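Local structure of alpha-L-rhamnosidase (Aspergillus terreus, 6GSZ) at residues 710-715 / 768-773; 492-497 / 511-516; 54-59 / 83-88. The protein probably hydrolyses terminal non-reducing alpha-L-rhamnose residues in alpha-L-rhamnosides, and carries bound calcium and N-linked glycans. All coordinates share one frame; numbering follows the deposited sequence. Where two conformers were deposited one is given.

In the fold
From the N terminus the chain meets contact 3 first, in the immunoglobulin-like domain, where 54-59 and 83-88 lie on strands separated by strand 38-46 and a side-chain contact spans the gap. Contact 2 follows in the six-hairpin glycosidase domain: the chain leaves helix 488-503 and turns back, so that 511-516 meets 492-497 after only 13 intervening residues. Contact 1 comes last and closes a longer loop of 52 residues, bringing helix 712-719 against helix 768-775 in the same domain. The three are in series; none nests or crosses. Contacts 1 and 2 have centres 31 Å apart, and the centre of contact 3 is 40 Å from the first and 39 Å from the second.

Contact 1. Residues 710-715 / 768-773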
ATOM      1  N   GLY A 710     -15.194 -10.195 -25.737  1.00 17.25           N
ATOM      2  CA  GLY A 710     -14.688  -9.766 -27.047  1.00 18.71           C
ATOM      3  C   GLY A 710     -15.049  -8.341 -27.407  1.00 18.66           C
ATOM      4  O   GLY A 710     -15.000  -7.950 -28.591  1.00 20.74           O
ATOM      5  N   GLU A 711     -15.370  -7.540 -26.377  1.00 16.27           N
ATOM      6  CA  GLU A 711     -15.829  -6.179 -26.606  1.00 17.08           C
ATOM      7  C   GLU A 711     -14.792  -5.152 -26.125  1.00 15.87           C
ATOM      8  O   GLU A 711     -15.174  -4.093 -25.599  1.00 15.44           O
ATOM      9  CB  GLU A 711     -17.176  -5.978 -25.932  1.00 17.12           C
ATOM     10  CG  GLU A 711     -18.244  -6.948 -26.399  1.00 18.08           C
ATOM     11  CD  GLU A 711     -18.828  -6.691 -27.772  1.00 22.61           C
ATOM     12  OE1 GLU A 711     -18.547  -5.606 -28.356  1.00 22.22           O
ATOM     13  OE2 GLU A 711     -19.610  -7.565 -28.234  1.00 24.12           O
ATOM     14  N   SER A 712     -13.499  -5.438 -26.320  1.00 15.72           N
ATOM     15  CA  SER A 712     -12.461  -4.484 -25.975  1.00 16.27           C
ATOM     16  C   SER A 712     -12.636  -3.137 -26.689  1.00 18.60           C
ATOM     17  O   SER A 712     -12.278  -2.119 -26.129  1.00 17.89           O
ATOM     18  CB  SER A 712     -11.050  -5.032 -26.177  1.00 17.32           C
ATOM     19  OG  SER A 712     -10.780  -6.124 -25.317  1.00 18.25           O
ATOM     20  N   ASP A 713     -13.106  -3.109 -27.938  1.00 17.74           N
ATOM     21  CA  ASP A 713     -13.264  -1.830 -28.665  1.00 18.90           C
ATOM     22  C   ASP A 713     -14.239  -0.904 -27.933  1.00 17.46           C
ATOM     23  O   ASP A 713     -13.985   0.300 -27.832  1.00 19.09           O
ATOM     24  CB  ASP A 713     -13.748  -2.070 -30.102  1.00 20.39           C
ATOM     25  CG  ASP A 713     -12.655  -2.628 -30.971  1.00 28.44           C
ATOM     26  OD1 ASP A 713     -11.464  -2.293 -30.785  1.00 30.49           O
ATOM     27  OD2 ASP A 713     -13.020  -3.391 -31.869  1.00 37.76           O
ATOM     28  N   ALA A 714     -15.318  -1.458 -27.376  1.00 17.19           N
ATOM     29  CA  ALA A 714     -16.259  -0.661 -26.591  1.00 17.01           C
ATOM     30  C   ALA A 714     -15.559  -0.037 -25.375  1.00 16.40           C
ATOM     31  O   ALA A 714     -15.796   1.109 -25.054  1.00 17.10           O
ATOM     32  CB  ALA A 714     -17.451  -1.494 -26.159  1.00 18.48           C
ATOM     33  N   PHE A 715     -14.699  -0.805 -24.716  1.00 14.86           N
ATOM     34  CA  PHE A 715     -14.040  -0.275 -23.518  1.00 14.55           C
ATOM     35  C   PHE A 715     -13.033   0.791 -23.934  1.00 14.88           C
ATOM     36  O   PHE A 715     -12.872   1.789 -23.238  1.00 15.46           O
ATOM     37  CB  PHE A 715     -13.389  -1.354 -22.641  1.00 13.94           C
ATOM     38  CG  PHE A 715     -13.027  -0.779 -21.289  1.00 14.57           C
ATOM     39  CD1 PHE A 715     -14.039  -0.406 -20.417  1.00 14.67           C
ATOM     40  CD2 PHE A 715     -11.716  -0.572 -20.918  1.00 14.50           C
ATOM     41  CE1 PHE A 715     -13.725   0.164 -19.188  1.00 14.99           C
ATOM     42  CE2 PHE A 715     -11.399  -0.044 -19.666  1.00 15.16           C
ATOM     43  CZ  PHE A 715     -12.411   0.314 -18.807  1.00 16.24           C
ATOM     44  N   GLY A 768      -6.414   0.617 -13.946  1.00 12.40           N
ATOM     45  CA  GLY A 768      -5.025   0.376 -14.241  1.00 11.37           C
ATOM     46  C   GLY A 768      -4.774  -1.061 -14.669  1.00 11.05           C
ATOM     47  O   GLY A 768      -3.937  -1.326 -15.557  1.00 11.97           O
ATOM     48  N   SER A 769      -5.447  -2.013 -14.027  1.00 11.27           N
ATOM     49  CA  SER A 769      -5.252  -3.430 -14.385  1.00 11.43           C
ATOM     50  C   SER A 769      -5.622  -3.717 -15.831  1.00 10.99           C
ATOM     51  O   SER A 769      -5.058  -4.636 -16.413  1.00 12.40           O
ATOM     52  CB  SER A 769      -5.987  -4.370 -13.455  1.00 11.76           C
ATOM     53  OG  SER A 769      -7.379  -4.186 -13.497  1.00 12.77           O
ATOM     54  N   TRP A 770      -6.588  -2.972 -16.371  1.00 11.07           N
ATOM     55  CA  TRP A 770      -6.952  -3.162 -17.781  1.00 11.47           C
ATOM     56  C   TRP A 770      -5.823  -2.626 -18.669  1.00 12.85           C
ATOM     57  O   TRP A 770      -5.490  -3.210 -19.724  1.00 13.28           O
ATOM     58  CB  TRP A 770      -8.292  -2.499 -18.111  1.00 11.42           C
ATOM     59  CG  TRP A 770      -8.903  -2.964 -19.395  1.00 13.39           C
ATOM     60  CD1 TRP A 770      -9.712  -4.044 -19.529  1.00 12.88           C
ATOM     61  CD2 TRP A 770      -8.812  -2.328 -20.677  1.00 14.09           C
ATOM     62  NE1 TRP A 770     -10.087  -4.168 -20.833  1.00 14.43           N
ATOM     63  CE2 TRP A 770      -9.529  -3.158 -21.569  1.00 12.81           C
ATOM     64  CE3 TRP A 770      -8.160  -1.196 -21.184  1.00 14.86           C
ATOM     65  CZ2 TRP A 770      -9.655  -2.852 -22.921  1.00 15.72           C
ATOM     66  CZ3 TRP A 770      -8.286  -0.904 -22.524  1.00 16.90           C
ATOM     67  CH2 TRP A 770      -9.032  -1.717 -23.376  1.00 15.82           C
ATOM     68  N   LEU A 771      -5.235  -1.491 -18.303  1.00 12.30           N
ATOM     69  CA  LEU A 771      -4.063  -0.985 -19.027  1.00 12.50           C
ATOM     70  C   LEU A 771      -2.944  -2.032 -19.027  1.00 12.39           C
ATOM     71  O   LEU A 771      -2.331  -2.333 -20.053  1.00 13.99           O
ATOM     72  CB  LEU A 771      -3.560   0.314 -18.406  1.00 12.99           C
ATOM     73  CG  LEU A 771      -4.573   1.444 -18.228  1.00 16.53           C
ATOM     74  CD1 LEU A 771      -3.905   2.689 -17.653  1.00 15.76           C
ATOM     75  CD2 LEU A 771      -5.370   1.818 -19.418  1.00 18.25           C
ATOM     76  N   HIS A 772      -2.718  -2.653 -17.883  1.00 12.12           N
ATOM     77  CA  HIS A 772      -1.622  -3.599 -17.739  1.00 12.59           C
ATOM     78  C   HIS A 772      -1.908  -4.868 -18.550  1.00 11.72           C
ATOM     79  O   HIS A 772      -0.972  -5.422 -19.187  1.00 13.35           O
ATOM     80  CB  HIS A 772      -1.378  -3.976 -16.263  1.00 12.63           C
ATOM     81  CG  HIS A 772      -1.122  -2.824 -15.340  1.00 11.80           C
ATOM     82  ND1 HIS A 772      -1.513  -2.885 -14.022  1.00 11.88           N
ATOM     83  CD2 HIS A 772      -0.530  -1.622 -15.534  1.00 12.44           C
ATOM     84  CE1 HIS A 772      -1.141  -1.744 -13.451  1.00 13.15           C
ATOM     85  NE2 HIS A 772      -0.534  -0.950 -14.350  1.00 12.45           N
ATOM     86  N   GLU A 773      -3.117  -5.418 -18.354  1.00 11.76           N
ATOM     87  CA  GLU A 773      -3.406  -6.794 -18.808  1.00 11.96           C
ATOM     88  C   GLU A 773      -3.921  -6.864 -20.249  1.00 13.32           C
ATOM     89  O   GLU A 773      -3.765  -7.902 -20.884  1.00 14.80           O
ATOM     90  CB  GLU A 773      -4.458  -7.466 -17.927  1.00 13.43           C
ATOM     91  CG  GLU A 773      -4.035  -7.582 -16.464  1.00 14.52           C
ATOM     92  CD  GLU A 773      -5.027  -8.354 -15.604  1.00 16.88           C
ATOM     93  OE1 GLU A 773      -5.968  -8.985 -16.163  1.00 19.14           O
ATOM     94  OE2 GLU A 773      -4.910  -8.258 -14.370  1.00 20.10           O
TER
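F715 directs the edge of its ring at one face of the W770 indole, an edge-to-face (T-shaped) pair between helices 712-719 and 768-775. The centroids of the F715 ring and the W770 five-membered ring are 4.6 Å apart, with the planes at 64°, somewhat tilted from upright. CD2 of F715 leads, sitting above the middle of the indole and only 3.4 Å from W770 CD2, one end of the bond shared by its two rings. The neighbouring F715 CE2 follows at 3.6 Å from that same W770 CD2, and W770 CE3 lies in the plane of the phenyl ring, off its edge. Both side chains leave their helices with CG anti to the backbone N (chi1 -167° for F715, -164° for W770); the two run antiparallel alongside one another, from CA atoms of F715 and W770 that are 9.6 Å apart. Closer to the backbone, F715 CB rests 4.0 Å from W770 CZ2, and S712 meets the same atom from the rim of the indole, its CB 4.2 Å from W770 CZ2. The S712 hydroxyl is engaged elsewhere: its OG hydrogen-bonds OG of S707, in helix 699-708, and that S707 OG also receives the N-H of W770 NE1. G710, with positive phi, is the C-prime residue of the Schellman motif that ends helix 699-708, and E711 sits at the N-cap position of the helix that carries F715. The chemistry is therefore split by direction: aromatic C-H groups of F715 press on the indole pi surface, while the indole's one polar atom is satisfied at its rim, which would help to hold the indole in the orientation that F715 packs upon.

Contact 2. Residues 492-497 / 511-516; sequences RAWLKD and YVIPNI
Helix 488-503 of the six-hairpin glycosidase domain is joined here to the loop that follows it, through one indole hydrogen bond and the apolar branches of I513. W494 NE1 donates to the backbone O of I513 at 2.9 Å, with an N-H...O angle of 156°. The oxygen lies at the indole edge, close to the ring plane, and the N-H is aimed at it with a moderate bend. Seen from the acceptor the approach is less regular: NE1 stands above the carbonyl plane, 49° out of it, rather than on a lone pair. This carbonyl belongs to the cis peptide bond before P514, where the chain bends. The I513 side chain crosses W494 at about a right angle. Its CB comes 3.6 Å from W494 NE1 and 3.8 Å from W494 CZ2, while the CG1 branch reaches 4.1 Å from the same CZ2. The other branch faces the helix backbone: with CG2 anti to the I513 backbone N, that methyl is carried to 3.9 Å from D497 C and 4.0 Å from D497 CB. D497 thus offers I513 only its aliphatic and backbone part; its carboxylate is taken up beyond the contact, OD1 in a salt bridge with R181 and OD2 accepting from the backbone N of S177, a residue that P514 also touches. I513 also bonds by its backbone to G469, and V512 packs on W470, which lines the glucose-binding pocket. W494 itself lies about 11 Å from the bound glucose, beyond direct contact, and also packs on T471 and I474 of helix 471-484. An inter-helix loop folded back on a helix in this way fits the (alpha/alpha)6 barrel known for the catalytic domain of this family.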
ATOM      1  N   ARG A 492       0.458  -8.487   3.704  1.00  9.05           N
ATOM      2  CA  ARG A 492       0.501  -9.556   4.669  1.00  9.20           C
ATOM      3  C   ARG A 492       0.164  -9.037   6.085  1.00  8.82           C
ATOM      4  O   ARG A 492      -0.609  -9.658   6.845  1.00 10.34           O
ATOM      5  CB  ARG A 492       1.862 -10.247   4.674  1.00  9.63           C
ATOM      6  CG  ARG A 492       1.912 -11.522   5.499  1.00 10.29           C
ATOM      7  CD  ARG A 492       3.282 -12.172   5.553  1.00 10.60           C
ATOM      8  NE  ARG A 492       3.138 -13.535   6.060  1.00 11.15           N
ATOM      9  CZ  ARG A 492       4.105 -14.452   5.955  1.00 11.26           C
ATOM     10  NH1 ARG A 492       5.338 -14.068   5.597  1.00 11.14           N
ATOM     11  NH2 ARG A 492       3.823 -15.750   6.158  1.00 12.39           N
ATOM     12  N   ALA A 493       0.831  -7.932   6.442  1.00  9.18           N
ATOM     13  CA  ALA A 493       0.650  -7.314   7.757  1.00 10.35           C
ATOM     14  C   ALA A 493      -0.800  -6.833   7.936  1.00  8.85           C
ATOM     15  O   ALA A 493      -1.450  -7.092   8.986  1.00  9.88           O
ATOM     16  CB  ALA A 493       1.670  -6.204   7.931  1.00 11.09           C
ATOM     17  N   TRP A 494      -1.304  -6.131   6.925  1.00  9.34           N
ATOM     18  CA  TRP A 494      -2.662  -5.599   6.997  1.00  9.43           C
ATOM     19  C   TRP A 494      -3.682  -6.713   7.227  1.00  9.77           C
ATOM     20  O   TRP A 494      -4.639  -6.598   8.006  1.00 10.46           O
ATOM     21  CB  TRP A 494      -2.965  -4.735   5.783  1.00 10.51           C
ATOM     22  CG  TRP A 494      -4.284  -4.055   5.840  1.00  9.47           C
ATOM     23  CD1 TRP A 494      -4.612  -2.982   6.618  1.00  9.39           C
ATOM     24  CD2 TRP A 494      -5.475  -4.385   5.125  1.00 10.28           C
ATOM     25  NE1 TRP A 494      -5.923  -2.627   6.402  1.00 10.80           N
ATOM     26  CE2 TRP A 494      -6.497  -3.491   5.514  1.00 10.34           C
ATOM     27  CE3 TRP A 494      -5.799  -5.391   4.201  1.00 10.68           C
ATOM     28  CZ2 TRP A 494      -7.799  -3.538   5.012  1.00 10.07           C
ATOM     29  CZ3 TRP A 494      -7.084  -5.454   3.720  1.00 12.28           C
ATOM     30  CH2 TRP A 494      -8.076  -4.555   4.124  1.00 11.55           C
ATOM     31  N   LEU A 495      -3.514  -7.821   6.471  1.00  9.34           N
ATOM     32  CA  LEU A 495      -4.445  -8.916   6.554  1.00  9.22           C
ATOM     33  C   LEU A 495      -4.377  -9.683   7.884  1.00  8.30           C
ATOM     34  O   LEU A 495      -5.405 -10.245   8.304  1.00  9.23           O
ATOM     35  CB  LEU A 495      -4.288  -9.853   5.354  1.00  9.68           C
ATOM     36  CG  LEU A 495      -4.837  -9.282   4.031  1.00 10.58           C
ATOM     37  CD1 LEU A 495      -4.288 -10.054   2.852  1.00 11.96           C
ATOM     38  CD2 LEU A 495      -6.359  -9.304   4.037  1.00 12.71           C
ATOM     39  N   LYS A 496      -3.204  -9.663   8.557  1.00  9.74           N
ATOM     40  CA  LYS A 496      -3.157 -10.188   9.924  1.00 10.06           C
ATOM     41  C   LYS A 496      -4.097  -9.396  10.856  1.00 10.32           C
ATOM     42  O   LYS A 496      -4.835  -9.958  11.660  1.00 11.18           O
ATOM     43  CB  LYS A 496      -1.716 -10.119  10.467  1.00  9.83           C
ATOM     44  CG  LYS A 496      -0.800 -11.138   9.815  1.00 10.19           C
ATOM     45  CD  LYS A 496       0.629 -11.008  10.315  1.00 10.50           C
ATOM     46  CE  LYS A 496       1.500 -12.095   9.744  1.00 12.05           C
ATOM     47  NZ  LYS A 496       2.916 -11.894  10.135  1.00 13.69           N
ATOM     48  N   ASP A 497      -4.052  -8.079  10.696  1.00  9.64           N
ATOM     49  CA  ASP A 497      -4.910  -7.194  11.515  1.00 10.31           C
ATOM     50  C   ASP A 497      -6.370  -7.402  11.142  1.00 10.33           C
ATOM     51  O   ASP A 497      -7.256  -7.455  12.016  1.00 11.50           O
ATOM     52  CB  ASP A 497      -4.470  -5.739  11.415  1.00 10.83           C
ATOM     53  CG  ASP A 497      -3.145  -5.476  12.124  1.00 11.81           C
ATOM     54  OD1 ASP A 497      -2.653  -6.391  12.853  1.00 11.57           O
ATOM     55  OD2 ASP A 497      -2.625  -4.332  11.937  1.00 11.40           O
ATOM     56  N   TYR A 511     -15.603  -2.298   8.815  1.00 10.72           N
ATOM     57  CA  TYR A 511     -15.479  -1.536   7.578  1.00 10.15           C
ATOM     58  C   TYR A 511     -14.061  -1.054   7.304  1.00 10.33           C
ATOM     59  O   TYR A 511     -13.634  -0.983   6.162  1.00 10.91           O
ATOM     60  CB  TYR A 511     -16.476  -0.376   7.526  1.00 10.73           C
ATOM     61  CG  TYR A 511     -17.920  -0.806   7.630  1.00 11.12           C
ATOM     62  CD1 TYR A 511     -18.359  -2.078   7.276  1.00 11.68           C
ATOM     63  CD2 TYR A 511     -18.871   0.135   7.996  1.00 13.34           C
ATOM     64  CE1 TYR A 511     -19.689  -2.429   7.445  1.00 13.33           C
ATOM     65  CE2 TYR A 511     -20.200  -0.198   8.132  1.00 15.57           C
ATOM     66  CZ  TYR A 511     -20.617  -1.482   7.853  1.00 13.45           C
ATOM     67  OH  TYR A 511     -21.932  -1.827   8.008  1.00 15.04           O
ATOM     68  N   VAL A 512     -13.374  -0.624   8.369  1.00 10.33           N
ATOM     69  CA  VAL A 512     -11.995  -0.175   8.248  1.00 10.48           C
ATOM     70  C   VAL A 512     -11.088  -0.974   9.172  1.00  9.63           C
ATOM     71  O   VAL A 512     -11.518  -1.434  10.225  1.00 10.63           O
ATOM     72  CB  VAL A 512     -11.813   1.330   8.520  1.00 10.41           C
ATOM     73  CG1 VAL A 512     -12.783   2.138   7.675  1.00 11.32           C
ATOM     74  CG2 VAL A 512     -11.961   1.732   9.989  1.00 11.89           C
ATOM     75  N   ILE A 513      -9.847  -1.158   8.710  1.00  9.39           N
ATOM     76  CA  ILE A 513      -8.826  -1.908   9.423  1.00  9.09           C
ATOM     77  C   ILE A 513      -7.546  -1.099   9.392  1.00  9.19           C
ATOM     78  O   ILE A 513      -7.020  -0.764   8.312  1.00 10.20           O
ATOM     79  CB  ILE A 513      -8.539  -3.250   8.750  1.00  9.24           C
ATOM     80  CG1 ILE A 513      -9.792  -4.116   8.584  1.00 13.38           C
ATOM     81  CG2 ILE A 513      -7.425  -3.999   9.449  1.00 10.62           C
ATOM     82  CD1 ILE A 513     -10.429  -4.656   9.870  1.00 11.80           C
ATOM     83  N   PRO A 514      -6.943  -0.757  10.556  1.00 10.19           N
ATOM     84  CA  PRO A 514      -7.438  -1.049  11.917  1.00  9.46           C
ATOM     85  C   PRO A 514      -8.815  -0.444  12.223  1.00  8.91           C
ATOM     86  O   PRO A 514      -9.195   0.603  11.646  1.00 10.29           O
ATOM     87  CB  PRO A 514      -6.390  -0.360  12.800  1.00 10.01           C
ATOM     88  CG  PRO A 514      -5.101  -0.415  11.958  1.00 11.07           C
ATOM     89  CD  PRO A 514      -5.614  -0.129  10.556  1.00 10.38           C
ATOM     90  N   ASN A 515      -9.560  -1.162  13.053  1.00 10.46           N
ATOM     91  CA  ASN A 515     -10.937  -0.809  13.320  1.00 11.64           C
ATOM     92  C   ASN A 515     -11.014   0.218  14.476  1.00 12.72           C
ATOM     93  O   ASN A 515     -10.820  -0.164  15.621  1.00 14.89           O
ATOM     94  CB  ASN A 515     -11.744  -2.054  13.646  1.00 11.72           C
ATOM     95  CG  ASN A 515     -13.159  -1.740  14.068  1.00 12.84           C
ATOM     96  OD1 ASN A 515     -13.700  -0.728  13.611  1.00 13.41           O
ATOM     97  ND2 ASN A 515     -13.757  -2.663  14.843  1.00 15.00           N
ATOM     98  N   ILE A 516     -11.432   1.444  14.152  1.00 11.94           N
ATOM     99  CA  ILE A 516     -11.603   2.502  15.146  1.00 12.67           C
ATOM    100  C   ILE A 516     -13.065   2.640  15.549  1.00 15.13           C
ATOM    101  O   ILE A 516     -13.371   3.514  16.337  1.00 18.83           O
ATOM    102  CB  ILE A 516     -11.060   3.848  14.629  1.00 14.82           C
ATOM    103  CG1 ILE A 516     -11.732   4.295  13.320  1.00 16.07           C
ATOM    104  CG2 ILE A 516      -9.567   3.747  14.512  1.00 18.14           C
ATOM    105  CD1 ILE A 516     -11.644   5.762  12.990  1.00 18.27           C
TER

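Contact 3. Residues 54-59 / 83-88; sequences VFRSES and RSFGSD
R56 sets its guanidinium, tilted, over one face of F85 in the N-terminal immunoglobulin-like domain, a cation-pi contact that reaches across one strand of a beta sheet. Strand 53-58, an outermost strand, and strand 78-86 are not neighbours; strand 38-46 runs between them, and the CA atoms of R56 and R83, the nearest pair, are 9.6 Å apart. The arginine reaches across to F85 with its chain extended from CG to NE, starting with CG anti to the backbone N (chi1 -175°). The tight part is on the ring. R56 CZ stands 4.2 Å from the F85 centroid and just 13° off the ring normal, yet the group does not lie flat: guanidinium and ring planes are 43° apart. One corner is consequently pressed down, R56 NH1 reaching 3.3 Å from F85 CZ and lying over the face toward the rim, whereas R56 NH2 is lifted to 4.1 Å from F85 CG. The looser side is toward solvent: R56 is exposed and packs its stem on A40, while F85 is partly exposed and leans on E42 and D92. E42, on the intervening strand, makes a salt bridge through OE1 to R83 NH2, and its OE2 forms only a long, weak ion pair with R56 NH1. This carboxylate probably offsets the two like charges, whose nearest approach is 5.8 Å between R56 NH1 and R83 NH2. Across the two segments, R56 NH1 also comes 3.4 Å from F85 CE1.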
ATOM      1  N   VAL A  54      27.314 -25.090   2.504  1.00 18.15           N
ATOM      2  CA  VAL A  54      26.641 -24.994   1.216  1.00 17.83           C
ATOM      3  C   VAL A  54      25.625 -26.137   1.164  1.00 17.12           C
ATOM      4  O   VAL A  54      25.962 -27.297   1.355  1.00 19.74           O
ATOM      5  CB  VAL A  54      27.617 -25.011   0.018  1.00 20.11           C
ATOM      6  CG1 VAL A  54      26.878 -25.013  -1.313  1.00 22.21           C
ATOM      7  CG2 VAL A  54      28.598 -23.832   0.101  1.00 22.72           C
ATOM      8  N   PHE A  55      24.377 -25.775   0.882  1.00 15.56           N
ATOM      9  CA  PHE A  55      23.272 -26.711   0.799  1.00 14.83           C
ATOM     10  C   PHE A  55      22.788 -26.759  -0.653  1.00 14.58           C
ATOM     11  O   PHE A  55      22.384 -25.735  -1.236  1.00 16.95           O
ATOM     12  CB  PHE A  55      22.119 -26.229   1.678  1.00 15.43           C
ATOM     13  CG  PHE A  55      22.513 -26.126   3.128  1.00 14.95           C
ATOM     14  CD1 PHE A  55      22.487 -27.241   3.955  1.00 17.02           C
ATOM     15  CD2 PHE A  55      22.916 -24.915   3.668  1.00 14.32           C
ATOM     16  CE1 PHE A  55      22.863 -27.152   5.284  1.00 20.26           C
ATOM     17  CE2 PHE A  55      23.281 -24.821   4.996  1.00 17.25           C
ATOM     18  CZ  PHE A  55      23.232 -25.925   5.809  1.00 17.68           C
ATOM     19  N   ARG A  56      22.844 -27.938  -1.254  1.00 15.88           N
ATOM     20  CA  ARG A  56      22.375 -28.125  -2.655  1.00 14.88           C
ATOM     21  C   ARG A  56      21.000 -28.792  -2.646  1.00 13.80           C
ATOM     22  O   ARG A  56      20.751 -29.736  -1.891  1.00 16.79           O
ATOM     23  CB  ARG A  56      23.338 -29.019  -3.446  1.00 18.88           C
ATOM     24  CG  ARG A  56      22.968 -29.140  -4.924  1.00 24.47           C
ATOM     25  CD  ARG A  56      23.977 -29.802  -5.850  1.00 32.99           C
ATOM     26  NE  ARG A  56      23.491 -29.797  -7.236  1.00 31.08           N
ATOM     27  CZ  ARG A  56      24.085 -29.172  -8.263  1.00 31.50           C
ATOM     28  NH1 ARG A  56      25.092 -28.335  -8.051  1.00 31.35           N
ATOM     29  NH2 ARG A  56      23.699 -29.419  -9.506  1.00 31.93           N
ATOM     30  N   SER A  57      20.126 -28.282  -3.514  1.00 14.27           N
ATOM     31  CA  SER A  57      18.795 -28.838  -3.762  0.50 12.66           C
ATOM     32  C   SER A  57      18.643 -29.098  -5.251  1.00 12.39           C
ATOM     33  O   SER A  57      18.875 -28.200  -6.032  1.00 14.95           O
ATOM     34  CB  SER A  57      17.713 -27.885  -3.346  0.50 12.66           C
ATOM     35  OG  SER A  57      17.660 -27.717  -1.937  0.50 12.86           O
ATOM     36  N   GLU A  58      18.181 -30.299  -5.589  1.00 13.43           N
ATOM     37  CA  GLU A  58      17.599 -30.596  -6.911  1.00 14.82           C
ATOM     38  C   GLU A  58      16.175 -30.065  -6.871  1.00 13.44           C
ATOM     39  O   GLU A  58      15.369 -30.570  -6.088  1.00 15.66           O
ATOM     40  CB  GLU A  58      17.623 -32.096  -7.160  1.00 14.86           C
ATOM     41  CG  GLU A  58      17.324 -32.482  -8.569  1.00 17.29           C
ATOM     42  CD  GLU A  58      18.399 -32.170  -9.592  1.00 23.75           C
ATOM     43  OE1 GLU A  58      19.571 -31.827  -9.198  1.00 22.93           O
ATOM     44  OE2 GLU A  58      18.051 -32.338 -10.824  1.00 23.10           O
ATOM     45  N   SER A  59      15.959 -28.961  -7.580  1.00 11.45           N
ATOM     46  CA  SER A  59      14.704 -28.230  -7.523  1.00 11.11           C
ATOM     47  C   SER A  59      14.683 -27.185  -8.625  1.00 11.81           C
ATOM     48  O   SER A  59      15.685 -26.484  -8.811  1.00 13.05           O
ATOM     49  CB  SER A  59      14.568 -27.532  -6.195  1.00 11.89           C
ATOM     50  OG  SER A  59      13.392 -26.723  -6.169  1.00 13.12           O
ATOM     51  N   ARG A  83      23.445 -19.666  -5.788  1.00 13.67           N
ATOM     52  CA  ARG A  83      23.690 -19.820  -7.227  1.00 14.93           C
ATOM     53  C   ARG A  83      22.746 -20.896  -7.748  1.00 13.92           C
ATOM     54  O   ARG A  83      22.332 -21.766  -7.038  1.00 14.22           O
ATOM     55  CB  ARG A  83      25.158 -20.102  -7.556  1.00 17.68           C
ATOM     56  CG  ARG A  83      25.703 -21.380  -6.966  1.00 19.46           C
ATOM     57  CD  ARG A  83      27.157 -21.563  -7.411  1.00 20.32           C
ATOM     58  NE  ARG A  83      27.694 -22.794  -6.887  1.00 22.32           N
ATOM     59  CZ  ARG A  83      28.867 -23.305  -7.239  1.00 27.94           C
ATOM     60  NH1 ARG A  83      29.639 -22.677  -8.122  1.00 39.86           N
ATOM     61  NH2 ARG A  83      29.240 -24.451  -6.704  1.00 32.53           N
ATOM     62  N   SER A  84      22.438 -20.742  -9.020  1.00 14.94           N
ATOM     63  CA  SER A  84      21.411 -21.507  -9.685  1.00 14.50           C
ATOM     64  C   SER A  84      22.016 -22.199 -10.920  1.00 16.21           C
ATOM     65  O   SER A  84      22.808 -21.608 -11.644  1.00 17.85           O
ATOM     66  CB  SER A  84      20.267 -20.587 -10.023  1.00 15.87           C
ATOM     67  OG  SER A  84      19.292 -21.269 -10.772  1.00 16.32           O
ATOM     68  N   PHE A  85      21.608 -23.457 -11.132  1.00 14.70           N
ATOM     69  CA  PHE A  85      22.075 -24.319 -12.203  1.00 14.84           C
ATOM     70  C   PHE A  85      20.959 -24.586 -13.223  1.00 15.17           C
ATOM     71  O   PHE A  85      19.864 -25.004 -12.858  1.00 14.70           O
ATOM     72  CB  PHE A  85      22.564 -25.625 -11.584  1.00 15.76           C
ATOM     73  CG  PHE A  85      23.685 -25.467 -10.595  1.00 15.20           C
ATOM     74  CD1 PHE A  85      23.406 -25.200  -9.256  1.00 17.46           C
ATOM     75  CD2 PHE A  85      25.016 -25.536 -10.997  1.00 20.68           C
ATOM     76  CE1 PHE A  85      24.429 -25.048  -8.337  1.00 23.35           C
ATOM     77  CE2 PHE A  85      26.033 -25.362 -10.079  1.00 23.34           C
ATOM     78  CZ  PHE A  85      25.738 -25.129  -8.753  1.00 23.48           C
ATOM     79  N   GLY A  86      21.296 -24.427 -14.512  1.00 15.54           N
ATOM     80  CA  GLY A  86      20.317 -24.591 -15.595  1.00 16.60           C
ATOM     81  C   GLY A  86      20.074 -26.042 -15.953  1.00 18.55           C
ATOM     82  O   GLY A  86      20.936 -26.897 -15.795  1.00 19.10           O
ATOM     83  N   SER A  87      18.847 -26.301 -16.409  1.00 20.65           N
ATOM     84  CA  SER A  87      18.430 -27.659 -16.756  1.00 19.99           C
ATOM     85  C   SER A  87      19.223 -28.202 -17.935  1.00 26.34           C
ATOM     86  O   SER A  87      19.279 -29.415 -18.076  1.00 34.05           O
ATOM     87  CB  SER A  87      16.949 -27.747 -16.995  1.00 23.27           C
ATOM     88  OG  SER A  87      16.596 -26.985 -18.110  1.00 27.47           O
ATOM     89  N   ASP A  88      19.767 -27.326 -18.784  1.00 26.16           N
ATOM     90  CA  ASP A  88      20.459 -27.794 -20.015  1.00 36.67           C
ATOM     91  C   ASP A  88      21.911 -28.144 -19.689  1.00 37.08           C
ATOM     92  O   ASP A  88      22.670 -28.518 -20.569  1.00 47.63           O
ATOM     93  CB  ASP A  88      20.391 -26.759 -21.150  1.00 43.80           C
ATOM     94  CG  ASP A  88      20.886 -25.363 -20.778  1.00 49.97           C
ATOM     95  OD1 ASP A  88      21.686 -25.240 -19.816  1.00 54.01           O
ATOM     96  OD2 ASP A  88      20.454 -24.388 -21.448  1.00 68.68           O
TER